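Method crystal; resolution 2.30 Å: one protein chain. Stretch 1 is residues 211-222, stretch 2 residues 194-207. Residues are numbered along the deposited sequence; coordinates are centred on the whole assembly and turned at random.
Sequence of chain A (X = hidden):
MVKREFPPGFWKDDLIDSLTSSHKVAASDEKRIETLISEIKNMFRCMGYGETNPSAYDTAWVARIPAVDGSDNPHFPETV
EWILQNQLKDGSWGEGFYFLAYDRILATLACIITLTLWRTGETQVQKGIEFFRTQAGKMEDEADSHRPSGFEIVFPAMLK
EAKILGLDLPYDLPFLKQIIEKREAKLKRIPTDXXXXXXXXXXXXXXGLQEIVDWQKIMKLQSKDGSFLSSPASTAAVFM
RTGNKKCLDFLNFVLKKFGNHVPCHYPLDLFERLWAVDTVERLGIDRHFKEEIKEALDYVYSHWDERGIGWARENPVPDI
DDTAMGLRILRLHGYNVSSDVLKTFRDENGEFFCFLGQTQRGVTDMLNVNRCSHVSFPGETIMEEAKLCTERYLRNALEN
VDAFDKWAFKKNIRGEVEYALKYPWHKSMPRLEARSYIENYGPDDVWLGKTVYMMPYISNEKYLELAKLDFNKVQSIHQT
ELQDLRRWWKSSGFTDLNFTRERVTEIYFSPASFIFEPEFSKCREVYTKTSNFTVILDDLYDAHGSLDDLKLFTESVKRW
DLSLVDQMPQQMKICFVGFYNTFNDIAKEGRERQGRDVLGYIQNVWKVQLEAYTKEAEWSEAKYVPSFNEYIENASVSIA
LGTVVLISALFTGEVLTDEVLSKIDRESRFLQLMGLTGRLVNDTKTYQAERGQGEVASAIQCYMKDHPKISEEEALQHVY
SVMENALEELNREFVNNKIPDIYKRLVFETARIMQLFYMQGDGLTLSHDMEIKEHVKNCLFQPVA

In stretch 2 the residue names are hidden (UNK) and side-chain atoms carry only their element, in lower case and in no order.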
# COMPACT_ATOMS: atom_id res chain seq x y z
N GLU A 211 -3.36 -12.20 -39.99
CA GLU A 211 -2.79 -12.86 -41.16
C GLU A 211 -1.93 -14.07 -40.79
O GLU A 211 -1.64 -14.90 -41.65
CB GLU A 211 -1.93 -11.88 -41.98
CG GLU A 211 -2.53 -10.50 -42.19
CD GLU A 211 -1.86 -9.44 -41.32
OE1 GLU A 211 -1.87 -9.59 -40.08
OE2 GLU A 211 -1.31 -8.46 -41.88
N ILE A 212 -1.53 -14.19 -39.53
CA ILE A 212 -0.67 -15.31 -39.16
C ILE A 212 -1.22 -16.27 -38.12
O ILE A 212 -0.49 -17.16 -37.67
CB ILE A 212 0.69 -14.80 -38.63
CG1 ILE A 212 0.52 -14.30 -37.19
CG2 ILE A 212 1.22 -13.69 -39.53
CD1 ILE A 212 1.82 -13.92 -36.51
N VAL A 213 -2.48 -16.13 -37.75
CA VAL A 213 -3.02 -17.00 -36.71
C VAL A 213 -3.92 -18.15 -37.20
O VAL A 213 -4.60 -18.04 -38.22
CB VAL A 213 -3.75 -16.12 -35.66
CG1 VAL A 213 -5.17 -15.80 -36.11
CG2 VAL A 213 -3.74 -16.80 -34.33
N ASP A 214 -3.89 -19.27 -36.47
CA ASP A 214 -4.73 -20.44 -36.78
C ASP A 214 -5.99 -20.27 -35.95
O ASP A 214 -6.01 -20.63 -34.77
CB ASP A 214 -4.03 -21.74 -36.36
CG ASP A 214 -4.86 -22.99 -36.68
OD1 ASP A 214 -6.11 -22.90 -36.63
OD2 ASP A 214 -4.27 -24.05 -36.96
N TRP A 215 -7.04 -19.72 -36.56
CA TRP A 215 -8.27 -19.44 -35.84
C TRP A 215 -8.82 -20.56 -34.97
O TRP A 215 -9.27 -20.31 -33.85
CB TRP A 215 -9.34 -18.93 -36.81
CG TRP A 215 -8.97 -17.60 -37.39
CD1 TRP A 215 -8.73 -17.31 -38.70
CD2 TRP A 215 -8.70 -16.40 -36.66
NE1 TRP A 215 -8.32 -16.01 -38.83
CE2 TRP A 215 -8.29 -15.43 -37.59
CE3 TRP A 215 -8.75 -16.06 -35.30
CZ2 TRP A 215 -7.94 -14.13 -37.21
CZ3 TRP A 215 -8.40 -14.77 -34.93
CH2 TRP A 215 -7.99 -13.83 -35.88
N GLN A 216 -8.79 -21.79 -35.47
CA GLN A 216 -9.30 -22.92 -34.70
C GLN A 216 -8.58 -23.08 -33.36
O GLN A 216 -9.21 -23.27 -32.33
CB GLN A 216 -9.17 -24.21 -35.51
CG GLN A 216 -9.47 -25.45 -34.69
CD GLN A 216 -9.44 -26.69 -35.54
OE1 GLN A 216 -8.46 -26.97 -36.23
NE2 GLN A 216 -10.53 -27.45 -35.50
N LYS A 217 -7.26 -23.00 -33.38
CA LYS A 217 -6.49 -23.14 -32.15
C LYS A 217 -6.78 -21.96 -31.22
O LYS A 217 -6.84 -22.13 -30.00
CB LYS A 217 -4.99 -23.21 -32.45
CG LYS A 217 -4.59 -24.49 -33.15
CD LYS A 217 -3.08 -24.61 -33.27
CE LYS A 217 -2.68 -25.98 -33.81
NZ LYS A 217 -1.20 -26.12 -33.88
N ILE A 218 -6.98 -20.78 -31.81
CA ILE A 218 -7.28 -19.58 -31.04
C ILE A 218 -8.62 -19.68 -30.28
O ILE A 218 -8.73 -19.22 -29.15
CB ILE A 218 -7.33 -18.33 -31.95
CG1 ILE A 218 -5.92 -17.99 -32.44
CG2 ILE A 218 -7.93 -17.15 -31.21
CD1 ILE A 218 -4.93 -17.68 -31.34
N MET A 219 -9.62 -20.29 -30.91
CA MET A 219 -10.95 -20.42 -30.28
C MET A 219 -10.94 -21.14 -28.94
O MET A 219 -11.83 -20.93 -28.11
CB MET A 219 -11.92 -21.13 -31.23
CG MET A 219 -12.19 -20.42 -32.57
SD MET A 219 -12.73 -18.70 -32.44
CE MET A 219 -13.89 -18.80 -31.05
N LYS A 220 -9.95 -22.00 -28.72
CA LYS A 220 -9.85 -22.76 -27.48
C LYS A 220 -9.38 -21.89 -26.33
O LYS A 220 -9.48 -22.28 -25.17
CB LYS A 220 -8.88 -23.92 -27.63
CG LYS A 220 -9.09 -24.81 -28.85
CD LYS A 220 -8.13 -25.99 -28.81
CE LYS A 220 -8.15 -26.78 -30.11
NZ LYS A 220 -7.30 -28.01 -30.01
N LEU A 221 -8.86 -20.71 -26.66
CA LEU A 221 -8.35 -19.80 -25.64
C LEU A 221 -9.30 -18.65 -25.35
O LEU A 221 -8.94 -17.68 -24.71
CB LEU A 221 -6.98 -19.27 -26.08
CG LEU A 221 -5.99 -20.37 -26.45
CD1 LEU A 221 -4.67 -19.76 -26.90
CD2 LEU A 221 -5.78 -21.30 -25.25
N GLN A 222 -10.54 -18.78 -25.83
CA GLN A 222 -11.56 -17.76 -25.61
C GLN A 222 -11.87 -17.64 -24.12
O GLN A 222 -11.74 -18.61 -23.37
CB GLN A 222 -12.82 -18.14 -26.39
CG GLN A 222 -14.01 -17.21 -26.23
CD GLN A 222 -15.12 -17.54 -27.22
OE1 GLN A 222 -15.53 -18.69 -27.36
NE2 GLN A 222 -15.63 -16.52 -27.90
N UNK A 194 3.73 -21.26 -27.46
CA UNK A 194 3.21 -20.41 -26.40
C UNK A 194 1.93 -19.71 -26.82
O UNK A 194 0.97 -19.63 -26.05
c UNK A 194 5.57 -20.02 -25.65
c UNK A 194 4.25 -19.35 -25.99
c UNK A 194 3.74 -18.55 -24.80
N UNK A 195 1.92 -19.22 -28.06
CA UNK A 195 0.77 -18.51 -28.60
C UNK A 195 -0.53 -19.33 -28.58
O UNK A 195 -1.61 -18.76 -28.42
c UNK A 195 0.10 -17.14 -30.79
c UNK A 195 1.08 -18.05 -30.03
c UNK A 195 -0.47 -16.09 -29.86
c UNK A 195 -0.99 -17.96 -31.40
N UNK A 196 -0.42 -20.65 -28.73
CA UNK A 196 -1.61 -21.49 -28.75
C UNK A 196 -1.84 -22.38 -27.53
O UNK A 196 -2.94 -22.86 -27.32
c UNK A 196 -0.47 -21.17 -33.41
c UNK A 196 -2.63 -20.85 -31.70
c UNK A 196 -2.61 -20.20 -32.94
c UNK A 196 -0.49 -21.81 -32.18
c UNK A 196 -1.53 -20.37 -33.79
o UNK A 196 -1.50 -19.74 -35.02
c UNK A 196 -1.57 -21.67 -31.31
c UNK A 196 -1.59 -22.40 -29.99
N UNK A 197 -0.79 -22.59 -26.74
CA UNK A 197 -0.88 -23.46 -25.56
C UNK A 197 -1.84 -22.96 -24.48
O UNK A 197 -2.70 -23.70 -24.02
c UNK A 197 0.51 -23.65 -24.96
N UNK A 198 -1.66 -21.70 -24.09
CA UNK A 198 -2.48 -21.07 -23.05
C UNK A 198 -2.81 -19.64 -23.43
O UNK A 198 -2.15 -19.05 -24.29
c UNK A 198 -2.16 -23.35 -20.94
c UNK A 198 -1.07 -22.35 -21.26
c UNK A 198 -0.18 -22.08 -20.05
c UNK A 198 -1.71 -21.04 -21.73
N UNK A 199 -3.85 -19.06 -22.81
CA UNK A 199 -4.19 -17.68 -23.14
C UNK A 199 -3.02 -16.81 -22.70
O UNK A 199 -2.45 -17.02 -21.63
c UNK A 199 -4.84 -19.66 -21.89
c UNK A 199 -6.06 -18.80 -22.14
c UNK A 199 -5.45 -17.42 -22.30
N UNK A 200 -2.63 -15.85 -23.53
CA UNK A 200 -1.52 -14.96 -23.18
C UNK A 200 -1.90 -13.56 -23.62
O UNK A 200 -2.88 -13.40 -24.35
c UNK A 200 -0.21 -15.37 -23.90
o UNK A 200 -0.37 -15.19 -25.31
c UNK A 200 0.14 -16.82 -23.60
N UNK A 201 -1.13 -12.56 -23.20
CA UNK A 201 -1.46 -11.19 -23.58
C UNK A 201 -1.37 -10.92 -25.08
O UNK A 201 -1.75 -9.85 -25.55
c UNK A 201 -0.61 -10.17 -22.80
c UNK A 201 -0.86 -10.32 -21.30
o UNK A 201 0.78 -10.38 -23.08
N UNK A 202 -0.88 -11.89 -25.85
CA UNK A 202 -0.83 -11.72 -27.30
C UNK A 202 -2.27 -11.65 -27.82
O UNK A 202 -2.57 -10.94 -28.78
c UNK A 202 1.41 -12.91 -27.95
c UNK A 202 -0.11 -12.91 -27.96
c UNK A 202 1.92 -14.30 -28.31
c UNK A 202 1.93 -11.87 -28.93
N UNK A 203 -3.16 -12.40 -27.16
CA UNK A 203 -4.57 -12.43 -27.53
C UNK A 203 -5.25 -11.07 -27.35
O UNK A 203 -6.35 -10.84 -27.87
c UNK A 203 -5.56 -15.83 -25.94
c UNK A 203 -5.32 -13.48 -26.70
c UNK A 203 -4.80 -14.90 -26.87
c UNK A 203 -4.94 -15.34 -28.31
N UNK A 204 -4.60 -10.19 -26.59
CA UNK A 204 -5.13 -8.86 -26.34
C UNK A 204 -5.12 -8.03 -27.62
O UNK A 204 -5.84 -7.04 -27.73
c UNK A 204 -6.38 -5.40 -23.70
o UNK A 204 -5.92 -3.06 -23.39
c UNK A 204 -4.74 -6.82 -24.81
c UNK A 204 -5.54 -4.31 -23.85
c UNK A 204 -4.31 -4.45 -24.48
c UNK A 204 -3.92 -5.70 -24.96
c UNK A 204 -4.27 -8.18 -25.26
c UNK A 204 -5.97 -6.65 -24.18
N UNK A 205 -4.30 -8.44 -28.58
CA UNK A 205 -4.23 -7.70 -29.84
C UNK A 205 -4.29 -8.56 -31.09
O UNK A 205 -3.50 -8.39 -32.03
c UNK A 205 -2.98 -6.81 -29.86
o UNK A 205 -1.98 -7.28 -28.98
N UNK A 206 -5.25 -9.49 -31.12
CA UNK A 206 -5.44 -10.37 -32.26
C UNK A 206 -5.82 -9.63 -33.53
O UNK A 206 -5.62 -10.14 -34.63
c UNK A 206 -7.29 -13.32 -30.51
c UNK A 206 -5.13 -13.46 -31.76
c UNK A 206 -6.08 -12.55 -31.00
c UNK A 206 -6.51 -11.42 -31.94
N UNK A 207 -6.38 -8.42 -33.39
CA UNK A 207 -6.76 -7.65 -34.57
C UNK A 207 -5.53 -7.33 -35.42
O UNK A 207 -5.64 -6.99 -36.60
c UNK A 207 -7.50 -6.37 -34.16
o UNK A 207 -6.80 -6.53 -31.46
c UNK A 207 -6.60 -5.41 -31.99
c UNK A 207 -6.64 -5.30 -33.50
o UNK A 207 -6.36 -4.38 -31.32
O HOH W 1 -5.24 -23.54 -28.66
O HOH W 2 -3.80 -8.41 -38.74

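Position 194 carries three carbons, one bearing the other two, and stays clear of stretch 1: V194. At 195 four carbons fork at the second. One fork tip lies 4.0 Å from I218 CD1 and 4.2 Å from V213 CG2, an apolar filler whose end comes nearer than its CA-to-CB bond suggests. This is L195.

Position 196 has one carbon, then a ring of six carbons bearing one oxygen. That oxygen lies 2.8 Å from D214 N, which sits at the ring edge, and V213 CG2 and I218 CD1 each come within 3.8 Å of the same ring carbon. Over one face lies the aliphatic part of K217, its CD 4.0 Å from the ring centroid and 16° off the normal, a CH-pi contact. This is Y196, whose OH accepts a hydrogen bond from D214 N.

A single carbon at 197, its CA-to-CB bond pointing away, makes A197. Position 198 has four carbons forked at the second; its CA-to-CB bond also points away, though its backbone O sits 3.7 Å from L221 CD1. It is L198, the first residue to leave helical geometry. At 199 three carbons close a ring onto the backbone N, and the ring carbon bonded to that N lies 3.9 Å from L221 CD2: P199.

Positions 200 and 201 each show a carbon carrying one oxygen and one carbon, and neither touches stretch 1: T200 and T201. The oxygen of T200, OG1, takes a weak hydrogen bond from the backbone N of 202 at 3.4 Å. Position 202, four carbons forked at the second, makes no contact: L202. The same fork recurs at 203, where the CA-to-CB bond points toward stretch 1; one tip lies 3.7 Å from L221 CB and the other 3.8 Å from I218 CD1. This is L203.

Position 204, a carbon and a six-carbon ring with one oxygen, lies out of reach: Y204. One carbon and one oxygen at 205 make S205, also distant. At 206 four carbons fork at the second, the CA-to-CB bond points toward stretch 1, and one tip lies 3.9 Å from I218 CG2: L206. At 207 there are three carbons, the third carrying two oxygens, and the CA-to-CB bond points away: E207.

The rule is one polar anchor beside an apolar seam. Y196 spends its hydroxyl on a backbone NH at the N-cap residue D214, while its ring packs against V213, K217 and I218. I218 meets L195, Y196, L203 and L206; the CA-to-CB bond of L221 points toward stretch 2, with CD1 3.6 Å from Y196 O. That carbonyl is also served by water 1, which donates to Y196 O at 2.7 Å and to K217 O at 2.5 Å, tying the two backbones together.

Stretch 2 (194-207) VLYALPTTLLYSLE
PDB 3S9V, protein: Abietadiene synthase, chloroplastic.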